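PDB 1C3P: protein (hdlp (histone deacetylase-like protein)) from Aquifex aeolicus, which binds zinc and the hydroxamate inhibitors TSA and SAHA, and probably acts as a deacetylase of the histone deacetylase family. Local coordinates for residues A[167-172]-A[256-261]; A[190-195]-A[266-271]. All blocks are in the same frame, centred on the assembly; numbering follows the deposited sequence.

Contact 1 (A[167-172]-A[256-261]); sequences LDAHHC and GTDPLL
The backbone N of Ala169 points almost straight at the Asp258 carboxylate: its hydrogen bond to OD1 is 2.9 Å long, with an N-H...O angle of 173°. The other oxygen, OD2, accepts from ND1 of His170 at 3.0 Å. Here the carboxylate lies at the edge of the imidazole, and both donors approach their oxygens from above the carboxylate plane. One flat group thus ties down a main-chain amide and a ring at once. Asp258 delivers it with CG wedged between its own backbone N and carbonyl carbon (chi1 51°). Asp168, whose CG is anti to its backbone N, meets this carboxylate at about a right angle; its OD1 lies 2.9 Å from Asp258 OD1, a pair of acceptors with no hydrogen bond between them. Asp168 OD2 accepts from the backbone N of His170 at 3.1 Å, closing an Asx turn, and has a weak bond from His131. Beside these bonds, Ala169 CB packs on Pro259 CB at 4.2 Å, and Gly256 CA sits 3.4 Å from Asp168 OD1, so a CB on Gly256 would collide with that oxygen. An alanine in place of Asp258 would probably leave Ala169 N and His170 ND1 without their acceptors and the imidazole less firmly oriented. Asp168, His170 and Asp258 are zinc-binding residues; no zinc is bound to the chain in this model, but the close acceptors are consistent with a site that expects a cation. Brought together by loops after neighbouring parallel strands, 162-166 and 250-254, they form the zinc site characteristic of the histone deacetylase family, within the arginase clan.

Contact 2 (A[190-195]-A[266-271]); sequences LHQSPE and SKFNLS
Gln192 reaches across to Phe268 and Lys267 by an extended side chain that uses its methylene and its amide on different partners. CG is anti to the carbonyl carbon (chi1 -61°), which sets it over one face of the Phe268 ring: a CH-pi contact, 3.9 Å from CG to the ring centroid and 22° off the ring normal. The carbon is offset toward the rim, and CE2 of Phe268 is its nearest ring atom, at 3.6 Å from Gln192 CG. CZ of the same ring comes within 3.4 Å of Gln192 N, so the ring packs on the main chain at the end of strand 185-192 as well as on the side chain. CD is anti to CA, which carries the amide away from the backbone to Ser266 and Lys267, its plane turned 62° from that of the ring. OE1 accepts from the backbone N of Lys267 at 2.9 Å, the donor standing above the carbonyl plane. NE2 passes 3.7 Å from CB of Ser266 and donates to Ala169 O, with a weak further bond to Leu265 O. Lys267 bends at chi2, and only the base of its side chain approaches, with CG 3.8 Å from Gln192 OE1. Ser266 OG takes the backbone N-H of Phe268 at 3.2 Å in an ST turn and is hydrogen-bonded to Asp258 O. The chemistry is that of a buried amide with both ends satisfied, its carbonyl holding the loop that follows Asp258, its NH2 chiefly the loop of Asp168 and His170, both of which carry zinc-binding residues, while the Phe268 ring packs against the methylene that leads to the amide.

From the N terminus, the chain leaves strand 162-166 into 167-172, passes through helix 173-179 into strand 185-192, whose last residues begin 190-195, and returns in the loop that follows strand 250-254, which holds first 256-261 and then 266-271. Contact 1 closes a loop of 83 intervening residues and contact 2 one of 70; their segments alternate, so the two loops cross. Direct bonds join them: Ala169 O and Gln192 N are 2.8 Å apart, a probable hydrogen bond, as are Leu261 N and Leu270 O at 3.0 Å. Together they tie the ends of three successive neighbours in the parallel sheet, with the long loop before helix 272-286 serving as partner in both.

Contact 1 (A[167-172]-A[256-261])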
loop_
_atom_site.group_PDB
_atom_site.type_symbol
_atom_site.label_atom_id
_atom_site.label_comp_id
_atom_site.label_asym_id
_atom_site.label_seq_id
_atom_site.Cartn_x
_atom_site.Cartn_y
_atom_site.Cartn_z
ATOM N N LEU A 167 -4.099 -4.065 3.295
ATOM C CA LEU A 167 -3.374 -4.684 4.401
ATOM C C LEU A 167 -2.326 -3.805 5.069
ATOM O O LEU A 167 -1.610 -4.255 5.968
ATOM C CB LEU A 167 -2.733 -5.999 3.933
ATOM C CG LEU A 167 -3.780 -7.011 3.439
ATOM C CD1 LEU A 167 -3.092 -8.334 3.141
ATOM C CD2 LEU A 167 -4.872 -7.223 4.500
ATOM N N ASP A 168 -2.237 -2.560 4.614
ATOM C CA ASP A 168 -1.313 -1.579 5.187
ATOM C C ASP A 168 -1.726 -1.406 6.653
ATOM O O ASP A 168 -2.905 -1.507 6.966
ATOM C CB ASP A 168 -1.487 -0.243 4.465
ATOM C CG ASP A 168 -0.417 0.758 4.818
ATOM O OD1 ASP A 168 0.731 0.568 4.371
ATOM O OD2 ASP A 168 -0.713 1.729 5.547
ATOM N N ALA A 169 -0.759 -1.111 7.526
ATOM C CA ALA A 169 -1.007 -0.931 8.963
ATOM C C ALA A 169 -1.789 0.344 9.298
ATOM O O ALA A 169 -2.073 0.610 10.464
ATOM C CB ALA A 169 0.338 -0.951 9.744
ATOM N N HIS A 170 -2.114 1.138 8.278
ATOM C CA HIS A 170 -2.898 2.352 8.492
ATOM C C HIS A 170 -4.145 2.279 7.622
ATOM O O HIS A 170 -4.118 1.709 6.530
ATOM C CB HIS A 170 -2.108 3.619 8.128
ATOM C CG HIS A 170 -0.885 3.835 8.961
ATOM N ND1 HIS A 170 0.315 3.207 8.708
ATOM C CD2 HIS A 170 -0.690 4.594 10.066
ATOM C CE1 HIS A 170 1.198 3.571 9.621
ATOM N NE2 HIS A 170 0.613 4.412 10.458
ATOM N N HIS A 171 -5.233 2.873 8.106
ATOM C CA HIS A 171 -6.515 2.889 7.403
ATOM C C HIS A 171 -6.502 3.684 6.089
ATOM O O HIS A 171 -5.944 4.779 6.019
ATOM C CB HIS A 171 -7.574 3.447 8.370
ATOM C CG HIS A 171 -8.900 3.758 7.746
ATOM N ND1 HIS A 171 -9.691 2.807 7.139
ATOM C CD2 HIS A 171 -9.590 4.923 7.671
ATOM C CE1 HIS A 171 -10.806 3.375 6.712
ATOM N NE2 HIS A 171 -10.769 4.658 7.024
ATOM N N CYS A 172 -7.109 3.117 5.049
ATOM C CA CYS A 172 -7.218 3.772 3.743
ATOM C C CYS A 172 -8.377 4.774 3.808
ATOM O O CYS A 172 -9.394 4.614 3.129
ATOM C CB CYS A 172 -7.498 2.724 2.648
ATOM S SG CYS A 172 -8.788 1.510 3.064
ATOM N N GLY A 256 1.213 -2.674 1.838
ATOM C CA GLY A 256 2.241 -1.886 2.502
ATOM C C GLY A 256 3.005 -2.771 3.478
ATOM O O GLY A 256 2.433 -3.704 4.048
ATOM N N THR A 257 4.290 -2.483 3.679
ATOM C CA THR A 257 5.103 -3.288 4.586
ATOM C C THR A 257 5.192 -2.703 5.986
ATOM O O THR A 257 5.893 -3.240 6.839
ATOM C CB THR A 257 6.545 -3.489 4.036
ATOM O OG1 THR A 257 7.199 -2.224 3.902
ATOM C CG2 THR A 257 6.496 -4.175 2.670
ATOM N N ASP A 258 4.470 -1.616 6.246
ATOM C CA ASP A 258 4.528 -1.051 7.580
ATOM C C ASP A 258 4.036 -1.937 8.727
ATOM O O ASP A 258 4.259 -1.603 9.883
ATOM C CB ASP A 258 3.885 0.344 7.643
ATOM C CG ASP A 258 2.503 0.400 7.040
ATOM O OD1 ASP A 258 1.940 -0.663 6.712
ATOM O OD2 ASP A 258 1.980 1.532 6.901
ATOM N N PRO A 259 3.294 -3.025 8.447
ATOM C CA PRO A 259 2.873 -3.858 9.580
ATOM C C PRO A 259 4.022 -4.649 10.249
ATOM O O PRO A 259 3.853 -5.196 11.335
ATOM C CB PRO A 259 1.815 -4.777 8.955
ATOM C CG PRO A 259 2.284 -4.891 7.527
ATOM C CD PRO A 259 2.596 -3.455 7.218
ATOM N N LEU A 260 5.190 -4.689 9.614
ATOM C CA LEU A 260 6.328 -5.428 10.158
ATOM C C LEU A 260 6.940 -4.849 11.430
ATOM O O LEU A 260 6.973 -3.631 11.652
ATOM C CB LEU A 260 7.433 -5.562 9.093
ATOM C CG LEU A 260 7.028 -6.248 7.785
ATOM C CD1 LEU A 260 8.103 -6.023 6.719
ATOM C CD2 LEU A 260 6.771 -7.712 8.029
ATOM N N LEU A 261 7.440 -5.750 12.265
ATOM C CA LEU A 261 8.082 -5.382 13.526
ATOM C C LEU A 261 9.132 -4.280 13.366
ATOM O O LEU A 261 9.185 -3.342 14.166
ATOM C CB LEU A 261 8.725 -6.629 14.144
ATOM C CG LEU A 261 9.635 -6.422 15.361
ATOM C CD1 LEU A 261 8.876 -5.699 16.452
ATOM C CD2 LEU A 261 10.138 -7.769 15.859
#

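Contact 2 (A[190-195]-A[266-271])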
loop_
_atom_site.group_PDB
_atom_site.type_symbol
_atom_site.label_atom_id
_atom_site.label_comp_id
_atom_site.label_asym_id
_atom_site.label_seq_id
_atom_site.Cartn_x
_atom_site.Cartn_y
_atom_site.Cartn_z
ATOM N N LEU A 190 -7.619 -3.659 7.156
ATOM C CA LEU A 190 -7.201 -4.076 8.487
ATOM C C LEU A 190 -6.159 -2.993 8.781
ATOM O O LEU A 190 -5.412 -2.603 7.894
ATOM C CB LEU A 190 -6.499 -5.442 8.525
ATOM C CG LEU A 190 -6.991 -6.726 7.863
ATOM C CD1 LEU A 190 -6.501 -7.890 8.710
ATOM C CD2 LEU A 190 -8.471 -6.762 7.727
ATOM N N HIS A 191 -6.089 -2.514 10.014
ATOM C CA HIS A 191 -5.140 -1.455 10.326
ATOM C C HIS A 191 -5.055 -1.193 11.823
ATOM O O HIS A 191 -5.868 -1.709 12.593
ATOM C CB HIS A 191 -5.569 -0.189 9.577
ATOM C CG HIS A 191 -7.040 0.097 9.696
ATOM N ND1 HIS A 191 -7.619 0.634 10.829
ATOM C CD2 HIS A 191 -8.057 -0.145 8.837
ATOM C CE1 HIS A 191 -8.928 0.714 10.659
ATOM N NE2 HIS A 191 -9.219 0.249 9.457
ATOM N N GLN A 192 -4.035 -0.437 12.235
ATOM C CA GLN A 192 -3.878 -0.080 13.652
ATOM C C GLN A 192 -5.105 0.742 13.983
ATOM O O GLN A 192 -5.540 1.555 13.167
ATOM C CB GLN A 192 -2.655 0.809 13.876
ATOM C CG GLN A 192 -1.335 0.206 13.487
ATOM C CD GLN A 192 -0.252 1.259 13.454
ATOM O OE1 GLN A 192 0.382 1.571 14.480
ATOM N NE2 GLN A 192 -0.069 1.865 12.284
ATOM N N SER A 193 -5.668 0.549 15.168
ATOM C CA SER A 193 -6.839 1.332 15.528
ATOM C C SER A 193 -6.557 2.852 15.538
ATOM O O SER A 193 -5.509 3.295 15.986
ATOM C CB SER A 193 -7.357 0.919 16.915
ATOM O OG SER A 193 -8.423 1.778 17.305
ATOM N N PRO A 194 -7.514 3.651 15.055
ATOM C CA PRO A 194 -7.412 5.116 15.000
ATOM C C PRO A 194 -7.423 5.649 16.436
ATOM O O PRO A 194 -7.165 6.835 16.672
ATOM C CB PRO A 194 -8.684 5.537 14.242
ATOM C CG PRO A 194 -9.201 4.254 13.621
ATOM C CD PRO A 194 -8.859 3.222 14.627
ATOM N N GLU A 195 -7.751 4.791 17.400
ATOM C CA GLU A 195 -7.729 5.250 18.792
ATOM C C GLU A 195 -6.271 5.574 19.144
ATOM O O GLU A 195 -6.013 6.369 20.048
ATOM C CB GLU A 195 -8.302 4.196 19.758
ATOM C CG GLU A 195 -7.344 3.101 20.204
ATOM C CD GLU A 195 -6.515 3.450 21.447
ATOM O OE1 GLU A 195 -5.598 2.665 21.753
ATOM O OE2 GLU A 195 -6.769 4.474 22.130
ATOM N N SER A 266 4.404 1.617 12.767
ATOM C CA SER A 266 3.257 0.816 13.201
ATOM C C SER A 266 3.598 0.165 14.527
ATOM O O SER A 266 4.762 -0.119 14.819
ATOM C CB SER A 266 2.898 -0.311 12.215
ATOM O OG SER A 266 3.687 -1.471 12.451
ATOM N N LYS A 267 2.573 -0.073 15.335
ATOM C CA LYS A 267 2.786 -0.748 16.600
ATOM C C LYS A 267 2.556 -2.250 16.395
ATOM O O LYS A 267 2.430 -3.000 17.356
ATOM C CB LYS A 267 1.831 -0.203 17.661
ATOM C CG LYS A 267 2.025 1.278 17.914
ATOM C CD LYS A 267 3.451 1.594 18.285
ATOM C CE LYS A 267 3.617 3.085 18.518
ATOM N NZ LYS A 267 5.033 3.435 18.746
ATOM N N PHE A 268 2.490 -2.675 15.134
ATOM C CA PHE A 268 2.319 -4.093 14.795
ATOM C C PHE A 268 3.722 -4.709 14.778
ATOM O O PHE A 268 4.685 -4.059 14.381
ATOM C CB PHE A 268 1.693 -4.261 13.400
ATOM C CG PHE A 268 0.221 -3.927 13.319
ATOM C CD1 PHE A 268 -0.455 -4.055 12.095
ATOM C CD2 PHE A 268 -0.500 -3.517 14.441
ATOM C CE1 PHE A 268 -1.821 -3.786 11.989
ATOM C CE2 PHE A 268 -1.884 -3.245 14.344
ATOM C CZ PHE A 268 -2.538 -3.380 13.127
ATOM N N ASN A 269 3.838 -5.955 15.213
ATOM C CA ASN A 269 5.136 -6.629 15.242
ATOM C C ASN A 269 5.110 -7.903 14.415
ATOM O O ASN A 269 5.468 -8.975 14.900
ATOM C CB ASN A 269 5.532 -6.992 16.677
ATOM C CG ASN A 269 5.595 -5.787 17.588
ATOM O OD1 ASN A 269 6.106 -4.733 17.208
ATOM N ND2 ASN A 269 5.099 -5.944 18.812
ATOM N N LEU A 270 4.711 -7.790 13.160
ATOM C CA LEU A 270 4.630 -8.964 12.318
ATOM C C LEU A 270 5.961 -9.383 11.683
ATOM O O LEU A 270 6.929 -8.607 11.646
ATOM C CB LEU A 270 3.620 -8.726 11.200
ATOM C CG LEU A 270 2.213 -8.234 11.562
ATOM C CD1 LEU A 270 1.357 -8.379 10.312
ATOM C CD2 LEU A 270 1.615 -9.046 12.712
ATOM N N SER A 271 5.975 -10.616 11.179
ATOM C CA SER A 271 7.121 -11.202 10.479
ATOM C C SER A 271 6.834 -11.102 8.975
ATOM O O SER A 271 5.660 -11.019 8.588
ATOM C CB SER A 271 7.268 -12.686 10.830
ATOM O OG SER A 271 6.202 -13.453 10.282
#